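Local coordinates for protein Azi13 (Streptomyces sahachiroi, PDB 5HMB) that probably acts as a hotdog-fold acyl thioesterase of the PaaI family, taking part in azinomycin biosynthesis, where aromatic polyketides of the naphthoate type are made, at residues V31-V36 against R93-A98. Residues are numbered along the deposited sequence; the frame is centred on the assembly and turned at random.
Sequences VAYWSV and RLTSTA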
loop_
_atom_site.group_PDB
_atom_site.type_symbol
_atom_site.label_atom_id
_atom_site.label_comp_id
_atom_site.label_asym_id
_atom_site.label_seq_id
_atom_site.Cartn_x
_atom_site.Cartn_y
_atom_site.Cartn_z
ATOM N N VAL A 31 -2.461 11.501 -19.663
ATOM C CA VAL A 31 -1.024 11.489 -19.946
ATOM C C VAL A 31 -0.476 12.889 -19.718
ATOM O O VAL A 31 -0.996 13.859 -20.279
ATOM C CB VAL A 31 -0.719 11.050 -21.392
ATOM C CG1 VAL A 31 0.782 11.147 -21.660
ATOM C CG2 VAL A 31 -1.243 9.651 -21.676
ATOM N N ALA A 32 0.580 13.000 -18.915
ATOM C CA ALA A 32 1.207 14.291 -18.674
ATOM C C ALA A 32 2.718 14.165 -18.766
ATOM O O ALA A 32 3.291 13.132 -18.402
ATOM C CB ALA A 32 0.824 14.866 -17.306
ATOM N N TYR A 33 3.351 15.225 -19.256
ATOM C CA TYR A 33 4.797 15.325 -19.332
ATOM C C TYR A 33 5.270 16.298 -18.269
ATOM O O TYR A 33 4.546 17.224 -17.893
ATOM C CB TYR A 33 5.262 15.814 -20.712
ATOM C CG TYR A 33 4.775 14.974 -21.869
ATOM C CD1 TYR A 33 5.317 13.719 -22.116
ATOM C CD2 TYR A 33 3.778 15.437 -22.723
ATOM C CE1 TYR A 33 4.882 12.937 -23.177
ATOM C CE2 TYR A 33 3.334 14.664 -23.792
ATOM C CZ TYR A 33 3.892 13.416 -24.011
ATOM O OH TYR A 33 3.465 12.641 -25.062
ATOM N N TRP A 34 6.489 16.087 -17.795
ATOM C CA TRP A 34 7.104 16.966 -16.808
ATOM C C TRP A 34 8.587 16.620 -16.736
ATOM O O TRP A 34 9.054 15.662 -17.359
ATOM C CB TRP A 34 6.432 16.831 -15.444
ATOM C CG TRP A 34 6.445 15.434 -14.890
ATOM C CD1 TRP A 34 5.775 14.344 -15.379
ATOM C CD2 TRP A 34 7.147 14.983 -13.721
ATOM N NE1 TRP A 34 6.023 13.245 -14.584
ATOM C CE2 TRP A 34 6.866 13.611 -13.566
ATOM C CE3 TRP A 34 7.981 15.611 -12.787
ATOM C CZ2 TRP A 34 7.381 12.859 -12.514
ATOM C CZ3 TRP A 34 8.488 14.865 -11.744
ATOM C CH2 TRP A 34 8.180 13.502 -11.613
ATOM N N SER A 35 9.321 17.404 -15.955
ATOM C CA SER A 35 10.762 17.261 -15.869
ATOM C C SER A 35 11.225 17.469 -14.439
ATOM O O SER A 35 10.614 18.223 -13.681
ATOM C CB SER A 35 11.475 18.261 -16.775
ATOM O OG SER A 35 12.866 18.236 -16.504
ATOM N N VAL A 36 12.311 16.784 -14.076
ATOM C CA VAL A 36 12.975 17.049 -12.808
ATOM C C VAL A 36 13.589 18.443 -12.847
ATOM O O VAL A 36 14.153 18.865 -13.866
ATOM C CB VAL A 36 14.044 15.978 -12.529
ATOM C CG1 VAL A 36 14.511 16.068 -11.101
ATOM C CG2 VAL A 36 13.503 14.584 -12.840
ATOM N N ARG A 93 12.850 14.323 -19.910
ATOM C CA ARG A 93 11.400 14.458 -19.830
ATOM C C ARG A 93 10.724 13.167 -19.381
ATOM O O ARG A 93 10.841 12.126 -20.037
ATOM C CB ARG A 93 10.818 14.872 -21.178
ATOM C CG ARG A 93 9.305 14.727 -21.217
ATOM C CD ARG A 93 8.741 14.822 -22.620
ATOM N NE ARG A 93 8.694 16.199 -23.100
ATOM C CZ ARG A 93 8.031 16.582 -24.188
ATOM N NH1 ARG A 93 7.354 15.688 -24.904
ATOM N NH2 ARG A 93 8.039 17.857 -24.559
ATOM N N LEU A 94 9.964 13.257 -18.297
ATOM C CA LEU A 94 9.206 12.137 -17.767
ATOM C C LEU A 94 7.778 12.169 -18.311
ATOM O O LEU A 94 7.207 13.241 -18.528
ATOM C CB LEU A 94 9.216 12.192 -16.234
ATOM C CG LEU A 94 10.618 12.426 -15.670
ATOM C CD1 LEU A 94 10.592 12.561 -14.156
ATOM C CD2 LEU A 94 11.561 11.302 -16.119
ATOM N N THR A 95 7.215 10.984 -18.554
ATOM C CA THR A 95 5.844 10.828 -19.029
ATOM C C THR A 95 5.060 9.981 -18.035
ATOM O O THR A 95 5.414 8.820 -17.797
ATOM C CB THR A 95 5.810 10.157 -20.405
ATOM O OG1 THR A 95 6.583 10.921 -21.334
ATOM C CG2 THR A 95 4.380 10.057 -20.902
ATOM N N SER A 96 3.980 10.539 -17.481
ATOM C CA SER A 96 3.149 9.834 -16.507
ATOM C C SER A 96 1.797 9.485 -17.106
ATOM O O SER A 96 1.061 10.373 -17.559
ATOM C CB SER A 96 2.966 10.664 -15.243
ATOM O OG SER A 96 4.233 10.923 -14.668
ATOM N N THR A 97 1.450 8.203 -17.062
ATOM C CA THR A 97 0.234 7.700 -17.690
ATOM C C THR A 97 -0.624 6.999 -16.651
ATOM O O THR A 97 -0.172 6.042 -16.011
ATOM C CB THR A 97 0.583 6.747 -18.827
ATOM O OG1 THR A 97 1.389 7.454 -19.774
ATOM C CG2 THR A 97 -0.670 6.224 -19.492
ATOM N N ALA A 98 -1.852 7.479 -16.483
ATOM C CA ALA A 98 -2.818 6.889 -15.573
ATOM C C ALA A 98 -3.748 5.969 -16.348
ATOM O O ALA A 98 -4.382 6.397 -17.324
ATOM C CB ALA A 98 -3.623 7.982 -14.864
#
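Ser96 OG is gripped by two partners: Trp34 NE1 donates to it across the strand pair at 2.9 Å, the hydroxyl lying 17° out of the indole plane, and Thr114 OG1 on strand 107-115 shares a further hydrogen bond with it. Trp34 CG sits between its own backbone N and carbonyl carbon (chi1 58°), a torsion that starts the indole back over strand 93-98. One indole face then receives Leu94 CD1 in a CH-pi contact, 3.7 Å from the centroid of the six-membered ring, and Val36 CG2 touches the same methyl. Beneath, the backbones pair antiparallel: Ala32 and Ser96 form one hydrogen-bonded pair, Trp34 and Leu94 the next, with Leu94 N to Trp34 O at 2.7 Å.

The other face of the sheet is more polar. Arg93 brings its guanidinium over the Tyr33 ring, NH1 above the ring centre, in a cation-pi contact, CZ 4.6 Å from the centroid and the planes 35° apart, while Thr95 OG1 meets the ring edge at CD1, 3.2 Å away.

Helix 49-68, the central helix of the hotdog fold, covers the indole side through Val51 and Val55. An alanine in place of Trp34 would probably leave Ser96 OG without its indole donor and open a gap between Leu94 and this helix. The pairing thus divides its chemistry: a buried hydroxyl satisfied within an apolar layer, and a charge held over an aromatic ring on the more exposed side.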